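Local coordinates for probable protein phosphatase 2C 50 (Oryza sativa subsp. japonica, PDB 5ZCG) that probably removes phosphate from phosphoserine and phosphothreonine in proteins, as a magnesium-dependent phosphatase of the PP2C family, at residues Val29-Ala35 against Met99-Trp103; Phe107-Gln112 against Pro228-Val232. The protein carries 5 engineered substitutions. All coordinates share one frame; numbering follows the deposited sequence.

Interaction 1 of 2, residues Val29-Ala35 against Met99-Trp103; sequences VPVRLLA and MKEHW
In the PP2C fold, a beta sandwich with helices packed on its outer faces, the first turn of helix 99-118 meets the loop that leaves strand 18-28, and the meeting centres on W103 and L33. The indole suits this place because it offers both a broad apolar face and one N-H. L33 CD1 sits over the six-membered ring of W103, 3.6 Å from its centroid and 11° off the normal, a CH-pi contact, while L33 CB packs against W103 CE2 at 3.5 Å. Together the two leucine torsions (chi1 -66°, chi2 174°) set CD1 over the indole and L33 CD2 against H102 CB, 3.7 Å away. W103 NE1 donates to L33 O over 3.1 Å; the bond is bent, and the donor lies above the carbonyl plane rather than on a lone pair. Around the indole edge, V29 CG1 touches W103 CH2 at 3.9 Å and L34 CD2 lies near W103 CZ2. Without the indole, as with an alanine here, L33 O is likely to lose this donor and a gap to open between L33, V29 and L34. One turn earlier, the flexible, unbranched M99 runs across to the same carbonyl, its SD 3.4 Å from L33 O. R32 turns its guanidinium elsewhere, to D48 and to the backbone oxygens of L91 and G95. L33 also touches L87 and L91 of helix 67-91, and W103 reaches V157 of strand 155-161 and V234 of strand 231-236, the helix-on-sheet packing of one half of the PP2C sandwich.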
loop_
_atom_site.group_PDB
_atom_site.type_symbol
_atom_site.label_atom_id
_atom_site.label_comp_id
_atom_site.label_asym_id
_atom_site.label_seq_id
_atom_site.Cartn_x
_atom_site.Cartn_y
_atom_site.Cartn_z
ATOM N N VAL A 29 -9.962 -21.418 -15.606
ATOM C CA VAL A 29 -10.846 -20.284 -15.856
ATOM C C VAL A 29 -12.188 -20.831 -16.325
ATOM O O VAL A 29 -12.228 -21.618 -17.281
ATOM C CB VAL A 29 -10.241 -19.320 -16.887
ATOM C CG1 VAL A 29 -11.316 -18.414 -17.478
ATOM C CG2 VAL A 29 -9.146 -18.500 -16.241
ATOM N N PRO A 30 -13.300 -20.461 -15.692
ATOM C CA PRO A 30 -14.610 -20.846 -16.234
ATOM C C PRO A 30 -14.807 -20.225 -17.607
ATOM O O PRO A 30 -14.760 -19.002 -17.769
ATOM C CB PRO A 30 -15.603 -20.292 -15.205
ATOM C CG PRO A 30 -14.790 -20.056 -13.960
ATOM C CD PRO A 30 -13.419 -19.699 -14.440
ATOM N N VAL A 31 -15.036 -21.082 -18.602
ATOM C CA VAL A 31 -15.155 -20.611 -19.976
ATOM C C VAL A 31 -16.399 -19.748 -20.151
ATOM O O VAL A 31 -16.447 -18.906 -21.057
ATOM C CB VAL A 31 -15.117 -21.822 -20.930
ATOM C CG1 VAL A 31 -15.333 -21.402 -22.378
ATOM C CG2 VAL A 31 -13.780 -22.542 -20.785
ATOM N N ARG A 32 -17.398 -19.914 -19.279
ATOM C CA ARG A 32 -18.571 -19.047 -19.275
ATOM C C ARG A 32 -18.226 -17.596 -18.956
ATOM O O ARG A 32 -19.108 -16.738 -19.043
ATOM C CB ARG A 32 -19.615 -19.569 -18.280
ATOM C CG ARG A 32 -20.245 -20.906 -18.683
ATOM C CD ARG A 32 -21.693 -20.735 -19.113
ATOM N NE ARG A 32 -22.576 -20.587 -17.961
ATOM C CZ ARG A 32 -23.500 -19.639 -17.840
ATOM N NH1 ARG A 32 -23.673 -18.746 -18.808
ATOM N NH2 ARG A 32 -24.257 -19.584 -16.750
ATOM N N LEU A 33 -16.991 -17.305 -18.547
ATOM C CA LEU A 33 -16.536 -15.926 -18.435
ATOM C C LEU A 33 -15.951 -15.386 -19.736
ATOM O O LEU A 33 -15.657 -14.189 -19.814
ATOM C CB LEU A 33 -15.491 -15.794 -17.320
ATOM C CG LEU A 33 -16.000 -16.039 -15.898
ATOM C CD1 LEU A 33 -14.846 -16.029 -14.898
ATOM C CD2 LEU A 33 -17.064 -15.016 -15.522
ATOM N N LEU A 34 -15.774 -16.231 -20.751
ATOM C CA LEU A 34 -15.167 -15.829 -22.013
ATOM C C LEU A 34 -16.104 -15.921 -23.210
ATOM O O LEU A 34 -15.927 -15.161 -24.166
ATOM C CB LEU A 34 -13.917 -16.675 -22.299
ATOM C CG LEU A 34 -12.842 -16.680 -21.209
ATOM C CD1 LEU A 34 -11.687 -17.596 -21.585
ATOM C CD2 LEU A 34 -12.336 -15.266 -20.940
ATOM N N ALA A 35 -17.091 -16.819 -23.191
ATOM C CA ALA A 35 -18.023 -16.950 -24.301
ATOM C C ALA A 35 -19.361 -17.456 -23.777
ATOM O O ALA A 35 -19.442 -18.073 -22.710
ATOM C CB ALA A 35 -17.466 -17.869 -25.389
ATOM N N MET A 99 -20.384 -10.836 -18.743
ATOM C CA MET A 99 -19.111 -11.440 -18.372
ATOM C C MET A 99 -18.198 -10.451 -17.666
ATOM O O MET A 99 -17.535 -10.806 -16.684
ATOM C CB MET A 99 -18.421 -11.989 -19.613
ATOM C CG MET A 99 -19.255 -12.992 -20.349
ATOM S SD MET A 99 -18.373 -13.691 -21.739
ATOM C CE MET A 99 -18.974 -15.350 -21.610
ATOM N N LYS A 100 -18.144 -9.211 -18.160
ATOM C CA LYS A 100 -17.273 -8.218 -17.546
ATOM C C LYS A 100 -17.704 -7.940 -16.114
ATOM O O LYS A 100 -16.855 -7.744 -15.234
ATOM C CB LYS A 100 -17.272 -6.931 -18.368
ATOM C CG LYS A 100 -16.375 -5.844 -17.799
ATOM C CD LYS A 100 -14.921 -6.295 -17.771
ATOM C CE LYS A 100 -13.979 -5.119 -17.573
ATOM N NZ LYS A 100 -14.239 -4.416 -16.290
ATOM N N GLU A 101 -19.017 -7.955 -15.856
ATOM C CA GLU A 101 -19.499 -7.731 -14.499
ATOM C C GLU A 101 -19.035 -8.841 -13.568
ATOM O O GLU A 101 -18.661 -8.580 -12.422
ATOM C CB GLU A 101 -21.024 -7.627 -14.497
ATOM C CG GLU A 101 -21.560 -6.233 -14.789
ATOM C CD GLU A 101 -23.075 -6.204 -14.926
ATOM O OE1 GLU A 101 -23.754 -7.003 -14.244
ATOM O OE2 GLU A 101 -23.584 -5.384 -15.719
ATOM N N HIS A 102 -19.029 -10.085 -14.046
ATOM C CA HIS A 102 -18.601 -11.184 -13.192
ATOM C C HIS A 102 -17.091 -11.214 -13.005
ATOM O O HIS A 102 -16.619 -11.598 -11.930
ATOM C CB HIS A 102 -19.122 -12.508 -13.743
ATOM C CG HIS A 102 -20.549 -12.768 -13.383
ATOM N ND1 HIS A 102 -20.922 -13.678 -12.418
ATOM C CD2 HIS A 102 -21.697 -12.203 -13.830
ATOM C CE1 HIS A 102 -22.238 -13.683 -12.305
ATOM N NE2 HIS A 102 -22.733 -12.799 -13.153
ATOM N N TRP A 103 -16.316 -10.824 -14.020
ATOM C CA TRP A 103 -14.880 -10.661 -13.803
ATOM C C TRP A 103 -14.626 -9.606 -12.736
ATOM O O TRP A 103 -13.841 -9.823 -11.795
ATOM C CB TRP A 103 -14.187 -10.276 -15.110
ATOM C CG TRP A 103 -13.861 -11.435 -16.008
ATOM C CD1 TRP A 103 -14.334 -11.653 -17.272
ATOM C CD2 TRP A 103 -12.977 -12.527 -15.717
ATOM N NE1 TRP A 103 -13.800 -12.814 -17.785
ATOM C CE2 TRP A 103 -12.967 -13.370 -16.849
ATOM C CE3 TRP A 103 -12.194 -12.873 -14.610
ATOM C CZ2 TRP A 103 -12.201 -14.536 -16.906
ATOM C CZ3 TRP A 103 -11.440 -14.036 -14.667
ATOM C CH2 TRP A 103 -11.450 -14.852 -15.807
#

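Interaction 2 of 2, residues Phe107-Gln112 against Pro228-Val232; sequences FTKCFQ and PKPEV
F111 of helix 99-118 packs on P230, where the chain enters strand 231-236 of the PP2C sandwich. F111 CB lies 3.4 Å from P228 O, an oxygen near the plane of the ring and at its edge. F111 CG then meets P230 CG at 3.9 Å, and further out F111 CD2 and CE2 both meet P230 CB, which lies over one ring face in a CH-pi contact, 4.1 Å from the F111 centroid and 29° off the normal. The F111 side chain also packs on A159 and C161 of strand 155-161 and on A146 and V148 of strand 143-151. Proline suits this spot because its compact, rigid ring lies close against the helix: P230 CD is 3.7 Å from T108 CA. A turn back, F107 CB meets V232 CG2 at 3.8 Å, continuing the apolar seam. The outer side is polar. K229, its chain bent at chi2 and chi4, curls back so that K229 NZ donates to T108 OG1 over 2.9 Å, while that hydroxyl also bonds to D104 O. Q112 OE1 lies beside P228 CG. Between helix and loop a single water donates to both T108 O, at 2.7 Å, and P228 O.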
loop_
_atom_site.group_PDB
_atom_site.type_symbol
_atom_site.label_atom_id
_atom_site.label_comp_id
_atom_site.label_asym_id
_atom_site.label_seq_id
_atom_site.Cartn_x
_atom_site.Cartn_y
_atom_site.Cartn_z
ATOM N N PHE A 107 -12.945 -10.590 -9.003
ATOM C CA PHE A 107 -11.701 -9.957 -8.567
ATOM C C PHE A 107 -11.935 -9.014 -7.388
ATOM O O PHE A 107 -11.117 -8.959 -6.458
ATOM C CB PHE A 107 -11.046 -9.220 -9.732
ATOM C CG PHE A 107 -10.090 -10.070 -10.520
ATOM C CD1 PHE A 107 -8.914 -10.530 -9.943
ATOM C CD2 PHE A 107 -10.364 -10.409 -11.828
ATOM C CE1 PHE A 107 -8.039 -11.309 -10.661
ATOM C CE2 PHE A 107 -9.488 -11.194 -12.551
ATOM C CZ PHE A 107 -8.324 -11.643 -11.965
ATOM N N THR A 108 -13.053 -8.281 -7.392
ATOM C CA THR A 108 -13.368 -7.391 -6.279
ATOM C C THR A 108 -13.520 -8.175 -4.984
ATOM O O THR A 108 -12.975 -7.786 -3.943
ATOM C CB THR A 108 -14.644 -6.605 -6.590
ATOM O OG1 THR A 108 -14.384 -5.665 -7.640
ATOM C CG2 THR A 108 -15.141 -5.859 -5.355
ATOM N N LYS A 109 -14.251 -9.296 -5.037
ATOM C CA LYS A 109 -14.457 -10.119 -3.852
ATOM C C LYS A 109 -13.160 -10.769 -3.389
ATOM O O LYS A 109 -12.916 -10.873 -2.184
ATOM C CB LYS A 109 -15.519 -11.187 -4.131
ATOM C CG LYS A 109 -16.948 -10.781 -3.766
ATOM C CD LYS A 109 -17.368 -9.503 -4.480
ATOM C CE LYS A 109 -18.453 -8.755 -3.721
ATOM N NZ LYS A 109 -18.508 -7.320 -4.126
ATOM N N CYS A 110 -12.310 -11.209 -4.324
ATOM C CA CYS A 110 -11.030 -11.788 -3.924
ATOM C C CYS A 110 -10.155 -10.755 -3.215
ATOM O O CYS A 110 -9.609 -11.018 -2.132
ATOM C CB CYS A 110 -10.314 -12.360 -5.147
ATOM S SG CYS A 110 -8.529 -12.595 -4.937
ATOM N N PHE A 111 -10.019 -9.564 -3.811
ATOM C CA PHE A 111 -9.197 -8.521 -3.197
ATOM C C PHE A 111 -9.770 -8.092 -1.850
ATOM O O PHE A 111 -9.021 -7.871 -0.886
ATOM C CB PHE A 111 -9.075 -7.323 -4.140
ATOM C CG PHE A 111 -7.980 -7.461 -5.178
ATOM C CD1 PHE A 111 -7.746 -8.674 -5.811
ATOM C CD2 PHE A 111 -7.193 -6.372 -5.522
ATOM C CE1 PHE A 111 -6.742 -8.801 -6.764
ATOM C CE2 PHE A 111 -6.187 -6.490 -6.477
ATOM C CZ PHE A 111 -5.962 -7.705 -7.098
ATOM N N GLN A 112 -11.101 -7.980 -1.762
ATOM C CA GLN A 112 -11.738 -7.603 -0.506
ATOM C C GLN A 112 -11.533 -8.669 0.556
ATOM O O GLN A 112 -11.366 -8.352 1.737
ATOM C CB GLN A 112 -13.231 -7.354 -0.732
ATOM C CG GLN A 112 -13.990 -6.891 0.505
ATOM C CD GLN A 112 -13.519 -5.536 1.003
ATOM O OE1 GLN A 112 -13.717 -4.515 0.341
ATOM N NE2 GLN A 112 -12.889 -5.520 2.175
ATOM N N PRO A 228 -9.765 -1.327 -1.156
ATOM C CA PRO A 228 -9.063 -2.418 -1.843
ATOM C C PRO A 228 -9.762 -2.874 -3.111
ATOM O O PRO A 228 -9.634 -4.039 -3.503
ATOM C CB PRO A 228 -9.056 -3.524 -0.789
ATOM C CG PRO A 228 -10.392 -3.325 -0.064
ATOM C CD PRO A 228 -10.740 -1.842 -0.165
ATOM N N LYS A 229 -10.482 -1.972 -3.772
ATOM C CA LYS A 229 -11.304 -2.364 -4.909
ATOM C C LYS A 229 -10.478 -2.282 -6.182
ATOM O O LYS A 229 -9.978 -1.198 -6.511
ATOM C CB LYS A 229 -12.531 -1.477 -5.031
ATOM C CG LYS A 229 -13.272 -1.642 -6.353
ATOM C CD LYS A 229 -14.773 -1.510 -6.178
ATOM C CE LYS A 229 -15.509 -1.629 -7.504
ATOM N NZ LYS A 229 -15.542 -3.031 -8.002
ATOM N N PRO A 230 -10.324 -3.370 -6.928
ATOM C CA PRO A 230 -9.484 -3.336 -8.124
ATOM C C PRO A 230 -10.262 -2.862 -9.345
ATOM O O PRO A 230 -11.492 -2.936 -9.409
ATOM C CB PRO A 230 -9.066 -4.802 -8.290
ATOM C CG PRO A 230 -10.240 -5.574 -7.761
ATOM C CD PRO A 230 -10.868 -4.716 -6.668
ATOM N N GLU A 231 -9.514 -2.323 -10.301
ATOM C CA GLU A 231 -10.022 -2.061 -11.637
ATOM C C GLU A 231 -9.591 -3.213 -12.535
ATOM O O GLU A 231 -8.418 -3.613 -12.520
ATOM C CB GLU A 231 -9.514 -0.724 -12.179
ATOM C CG GLU A 231 -10.480 0.430 -11.948
ATOM C CD GLU A 231 -9.885 1.783 -12.305
ATOM O OE1 GLU A 231 -9.513 1.984 -13.482
ATOM O OE2 GLU A 231 -9.789 2.645 -11.403
ATOM N N VAL A 232 -10.542 -3.759 -13.285
ATOM C CA VAL A 232 -10.353 -4.994 -14.034
ATOM C C VAL A 232 -10.432 -4.710 -15.529
ATOM O O VAL A 232 -11.276 -3.930 -15.987
ATOM C CB VAL A 232 -11.395 -6.047 -13.608
ATOM C CG1 VAL A 232 -11.165 -7.381 -14.323
ATOM C CG2 VAL A 232 -11.363 -6.229 -12.091
HETATM O O HOH W 1 -12.420 -5.210 -3.539
#

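Interactions 1 and 2 come in series along the chain, their centres about 15 Å apart, and both use helix 99-118: its first turn meets the loop after strand 18-28, its middle the lead-in to strand 231-236. They also touch directly, K100 NZ bonding to V232 O over 3.0 Å and W103 CB packing near V232 CG1. Strands 18-28 and 231-236 belong to the same antiparallel sheet, so one helix packs against chain segments that adjoin two of its strands and lie far apart in sequence. Strand 53-63 of that sheet carries D61, a ligand of the magnesium ions; the two contacts thus belong to the layer of helices covering the sheet that supplies this metal ligand.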